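Local coordinates for NDP-rhamnosyltransferase (Saccharopolyspora spinosa, PDB 3TSA), which belongs to the GT-B glycosyltransferases, enzymes built from two Rossmann-like domains, at residues 322-334 against 352-366. Sequence-based numbering, arbitrary orientation.
Unlike the reference sequence in segment 352-366: A361 (reference Ser).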
loop_
_atom_site.group_PDB
_atom_site.type_symbol
_atom_site.label_atom_id
_atom_site.label_comp_id
_atom_site.label_asym_id
_atom_site.label_seq_id
_atom_site.Cartn_x
_atom_site.Cartn_y
_atom_site.Cartn_z
ATOM N N ALA A 322 -22.437 12.741 -13.372
ATOM C CA ALA A 322 -23.374 13.628 -12.680
ATOM C C ALA A 322 -24.852 13.419 -13.130
ATOM O O ALA A 322 -25.742 13.365 -12.274
ATOM C CB ALA A 322 -22.957 15.124 -12.832
ATOM N N ARG A 323 -25.080 13.363 -14.446
ATOM C CA ARG A 323 -26.379 13.162 -15.013
ATOM C C ARG A 323 -26.946 11.786 -14.588
ATOM O O ARG A 323 -28.157 11.688 -14.235
ATOM C CB ARG A 323 -26.364 13.261 -16.564
ATOM C CG ARG A 323 -26.240 14.668 -17.111
ATOM C CD ARG A 323 -26.548 14.623 -18.639
ATOM N NE ARG A 323 -25.633 13.721 -19.405
ATOM C CZ ARG A 323 -24.629 14.222 -20.133
ATOM N NH1 ARG A 323 -24.404 15.519 -20.095
ATOM N NH2 ARG A 323 -23.853 13.430 -20.827
ATOM N N ASN A 324 -26.070 10.807 -14.548
ATOM C CA ASN A 324 -26.615 9.473 -14.336
ATOM C C ASN A 324 -26.886 9.264 -12.870
ATOM O O ASN A 324 -27.907 8.652 -12.500
ATOM C CB ASN A 324 -25.645 8.419 -14.869
ATOM C CG ASN A 324 -25.502 8.501 -16.434
ATOM O OD1 ASN A 324 -26.216 9.271 -17.145
ATOM N ND2 ASN A 324 -24.488 7.795 -16.922
ATOM N N LEU A 325 -26.045 9.843 -12.019
ATOM C CA LEU A 325 -26.304 9.822 -10.574
ATOM C C LEU A 325 -27.648 10.507 -10.225
ATOM O O LEU A 325 -28.442 10.013 -9.440
ATOM C CB LEU A 325 -25.185 10.583 -9.856
ATOM C CG LEU A 325 -25.381 10.467 -8.312
ATOM C CD1 LEU A 325 -24.933 9.149 -7.829
ATOM C CD2 LEU A 325 -24.653 11.479 -7.520
ATOM N N ALA A 326 -27.886 11.678 -10.790
ATOM C CA ALA A 326 -29.169 12.390 -10.582
ATOM C C ALA A 326 -30.333 11.594 -11.102
ATOM O O ALA A 326 -31.355 11.524 -10.444
ATOM C CB ALA A 326 -29.118 13.788 -11.280
ATOM N N ALA A 327 -30.177 10.995 -12.272
ATOM C CA ALA A 327 -31.288 10.175 -12.803
ATOM C C ALA A 327 -31.629 9.053 -11.853
ATOM O O ALA A 327 -32.808 8.679 -11.709
ATOM C CB ALA A 327 -30.987 9.668 -14.208
ATOM N N ALA A 328 -30.601 8.525 -11.179
ATOM C CA ALA A 328 -30.753 7.464 -10.135
ATOM C C ALA A 328 -31.462 7.894 -8.889
ATOM O O ALA A 328 -31.816 7.044 -8.042
ATOM C CB ALA A 328 -29.406 6.840 -9.773
ATOM N N GLY A 329 -31.672 9.211 -8.716
ATOM C CA GLY A 329 -32.288 9.764 -7.511
ATOM C C GLY A 329 -31.275 9.988 -6.382
ATOM O O GLY A 329 -31.680 10.332 -5.300
ATOM N N ALA A 330 -29.986 9.700 -6.622
ATOM C CA ALA A 330 -28.965 9.614 -5.551
ATOM C C ALA A 330 -28.210 10.918 -5.413
ATOM O O ALA A 330 -27.191 10.981 -4.703
ATOM C CB ALA A 330 -27.923 8.420 -5.833
ATOM N N GLY A 331 -28.651 11.941 -6.145
ATOM C CA GLY A 331 -27.900 13.226 -6.046
ATOM C C GLY A 331 -28.561 14.263 -6.925
ATOM O O GLY A 331 -29.644 14.022 -7.546
ATOM N N ILE A 332 -27.909 15.417 -6.936
ATOM C CA ILE A 332 -28.370 16.522 -7.795
ATOM C C ILE A 332 -27.162 16.915 -8.651
ATOM O O ILE A 332 -26.039 16.971 -8.154
ATOM C CB ILE A 332 -28.917 17.674 -6.930
ATOM C CG1 ILE A 332 -30.310 17.308 -6.350
ATOM C CG2 ILE A 332 -29.099 18.966 -7.813
ATOM C CD1 ILE A 332 -30.812 18.316 -5.375
ATOM N N CYS A 333 -27.400 17.181 -9.950
ATOM C CA CYS A 333 -26.371 17.631 -10.849
ATOM C C CYS A 333 -26.541 19.169 -11.107
ATOM O O CYS A 333 -27.679 19.606 -11.410
ATOM C CB CYS A 333 -26.552 16.816 -12.162
ATOM S SG CYS A 333 -25.498 17.504 -13.516
ATOM N N LEU A 334 -25.499 19.986 -10.938
ATOM C CA LEU A 334 -25.529 21.383 -11.504
ATOM C C LEU A 334 -24.685 21.318 -12.784
ATOM O O LEU A 334 -23.450 21.282 -12.719
ATOM C CB LEU A 334 -24.994 22.427 -10.492
ATOM C CG LEU A 334 -25.543 22.338 -9.049
ATOM C CD1 LEU A 334 -24.936 23.399 -8.124
ATOM C CD2 LEU A 334 -27.071 22.492 -9.111
ATOM N N THR A 352 -32.593 20.551 -0.425
ATOM C CA THR A 352 -33.538 19.597 -0.940
ATOM C C THR A 352 -33.017 18.172 -0.528
ATOM O O THR A 352 -33.787 17.331 -0.121
ATOM C CB THR A 352 -33.585 19.671 -2.460
ATOM O OG1 THR A 352 -34.322 20.860 -2.825
ATOM C CG2 THR A 352 -34.318 18.489 -2.995
ATOM N N VAL A 353 -31.744 17.917 -0.743
ATOM C CA VAL A 353 -31.151 16.631 -0.346
ATOM C C VAL A 353 -31.240 16.387 1.174
ATOM O O VAL A 353 -31.684 15.301 1.615
ATOM C CB VAL A 353 -29.654 16.491 -0.850
ATOM C CG1 VAL A 353 -29.060 15.105 -0.380
ATOM C CG2 VAL A 353 -29.612 16.560 -2.347
ATOM N N LEU A 354 -30.864 17.394 1.969
ATOM C CA LEU A 354 -30.930 17.306 3.431
ATOM C C LEU A 354 -32.397 17.125 3.922
ATOM O O LEU A 354 -32.635 16.634 5.062
ATOM C CB LEU A 354 -30.293 18.526 4.132
ATOM C CG LEU A 354 -28.777 18.762 3.880
ATOM C CD1 LEU A 354 -28.302 20.053 4.553
ATOM C CD2 LEU A 354 -27.881 17.544 4.300
ATOM N N GLY A 355 -33.373 17.547 3.124
ATOM C CA GLY A 355 -34.768 17.349 3.550
ATOM C C GLY A 355 -35.500 16.121 3.047
ATOM O O GLY A 355 -36.704 15.965 3.318
ATOM N N ASP A 356 -34.805 15.256 2.301
ATOM C CA ASP A 356 -35.470 14.110 1.631
ATOM C C ASP A 356 -34.581 12.893 1.680
ATOM O O ASP A 356 -33.580 12.838 0.984
ATOM C CB ASP A 356 -35.849 14.512 0.193
ATOM C CG ASP A 356 -36.574 13.437 -0.592
ATOM O OD1 ASP A 356 -36.808 12.322 -0.054
ATOM O OD2 ASP A 356 -36.919 13.739 -1.758
ATOM N N THR A 357 -34.930 11.956 2.567
ATOM C CA THR A 357 -34.178 10.720 2.809
ATOM C C THR A 357 -34.176 9.806 1.575
ATOM O O THR A 357 -33.415 8.864 1.508
ATOM C CB THR A 357 -34.746 9.942 4.027
ATOM O OG1 THR A 357 -36.109 9.668 3.755
ATOM C CG2 THR A 357 -34.630 10.764 5.296
ATOM N N GLY A 358 -34.994 10.115 0.595
ATOM C CA GLY A 358 -34.992 9.379 -0.666
ATOM C C GLY A 358 -33.679 9.473 -1.413
ATOM O O GLY A 358 -33.329 8.539 -2.128
ATOM N N PHE A 359 -32.936 10.568 -1.224
ATOM C CA PHE A 359 -31.664 10.640 -1.925
ATOM C C PHE A 359 -30.690 9.580 -1.377
ATOM O O PHE A 359 -30.081 8.850 -2.157
ATOM C CB PHE A 359 -31.062 12.028 -1.803
ATOM C CG PHE A 359 -31.738 13.057 -2.676
ATOM C CD1 PHE A 359 -31.351 13.201 -3.998
ATOM C CD2 PHE A 359 -32.802 13.840 -2.156
ATOM C CE1 PHE A 359 -32.008 14.103 -4.830
ATOM C CE2 PHE A 359 -33.402 14.857 -2.957
ATOM C CZ PHE A 359 -33.018 14.950 -4.301
ATOM N N ALA A 360 -30.599 9.470 -0.036
ATOM C CA ALA A 360 -29.726 8.527 0.594
ATOM C C ALA A 360 -30.219 7.120 0.210
ATOM O O ALA A 360 -29.392 6.225 -0.026
ATOM C CB ALA A 360 -29.779 8.681 2.133
ATOM N N ALA A 361 -31.531 6.939 0.161
ATOM C CA ALA A 361 -32.094 5.590 -0.181
ATOM C C ALA A 361 -31.686 5.154 -1.586
ATOM O O ALA A 361 -31.310 4.014 -1.810
ATOM C CB ALA A 361 -33.582 5.576 -0.063
ATOM N N ALA A 362 -31.763 6.091 -2.537
ATOM C CA ALA A 362 -31.288 5.869 -3.913
ATOM C C ALA A 362 -29.802 5.626 -3.956
ATOM O O ALA A 362 -29.344 4.791 -4.728
ATOM C CB ALA A 362 -31.654 7.117 -4.796
ATOM N N ALA A 363 -29.017 6.352 -3.133
ATOM C CA ALA A 363 -27.580 6.083 -3.119
ATOM C C ALA A 363 -27.280 4.658 -2.563
ATOM O O ALA A 363 -26.330 4.020 -3.019
ATOM C CB ALA A 363 -26.827 7.101 -2.297
ATOM N N ILE A 364 -28.078 4.188 -1.584
ATOM C CA ILE A 364 -27.904 2.827 -1.074
ATOM C C ILE A 364 -28.208 1.778 -2.181
ATOM O O ILE A 364 -27.531 0.730 -2.275
ATOM C CB ILE A 364 -28.731 2.614 0.183
ATOM C CG1 ILE A 364 -28.131 3.439 1.369
ATOM C CG2 ILE A 364 -28.790 1.059 0.536
ATOM C CD1 ILE A 364 -26.855 2.907 1.958
ATOM N N LYS A 365 -29.210 2.038 -3.012
ATOM C CA LYS A 365 -29.410 1.132 -4.191
ATOM C C LYS A 365 -28.159 0.989 -5.065
ATOM O O LYS A 365 -27.745 -0.105 -5.495
ATOM C CB LYS A 365 -30.679 1.542 -5.020
ATOM C CG LYS A 365 -31.958 1.329 -4.201
ATOM C CD LYS A 365 -32.241 -0.157 -4.017
ATOM C CE LYS A 365 -33.503 -0.372 -3.265
ATOM N NZ LYS A 365 -33.847 -1.742 -3.558
ATOM N N LEU A 366 -27.491 2.120 -5.320
ATOM C CA LEU A 366 -26.271 2.092 -6.092
ATOM C C LEU A 366 -25.163 1.346 -5.311
ATOM O O LEU A 366 -24.361 0.616 -5.907
ATOM C CB LEU A 366 -25.807 3.534 -6.410
ATOM C CG LEU A 366 -26.774 4.291 -7.356
ATOM C CD1 LEU A 366 -26.347 5.798 -7.428
ATOM C CD2 LEU A 366 -26.703 3.820 -8.769
HETATM O O HOH W 1 -31.086 4.543 -7.259
#
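The CA atoms of A330 and A363 are the nearest across the contact, 4.5 Å apart, where the turn after helix 318-327 meets helix 358-371. That turn is a Schellman motif: G329 has positive phi, and the N atoms of G329 and A330 bond back to the O atoms of A326 and L325. G329 O meets the start of helix 358-371, taking a nearly straight CA-H...O contact from F359 CA at 3.4 Å. A water links the two segments, donating to A328 O (2.7 Å) and to A362 O (3.1 Å). From the turn the chain runs into strand 331-333, the last in order of the parallel Rossmann-like sheet of the C-terminal domain of the GT-B fold, paired with strand 309-311; helices 343-354 and 358-371 pack beside it. F359 CG lies anti to its carbonyl carbon (chi1 -75°), and the ring has G331 N at its edge and V353 CG2 over the centre of one face, 3.9 Å above the plane. I332 lies across the same patch, CG1 near F359 CE1 and CD1 3.7 Å from V353 CG2. At the other end L366 CD1 presses on A330 CB, a tight 3.5 Å, and also touches L325 CD1, while A362 CB sits 3.3 Å from G329 O.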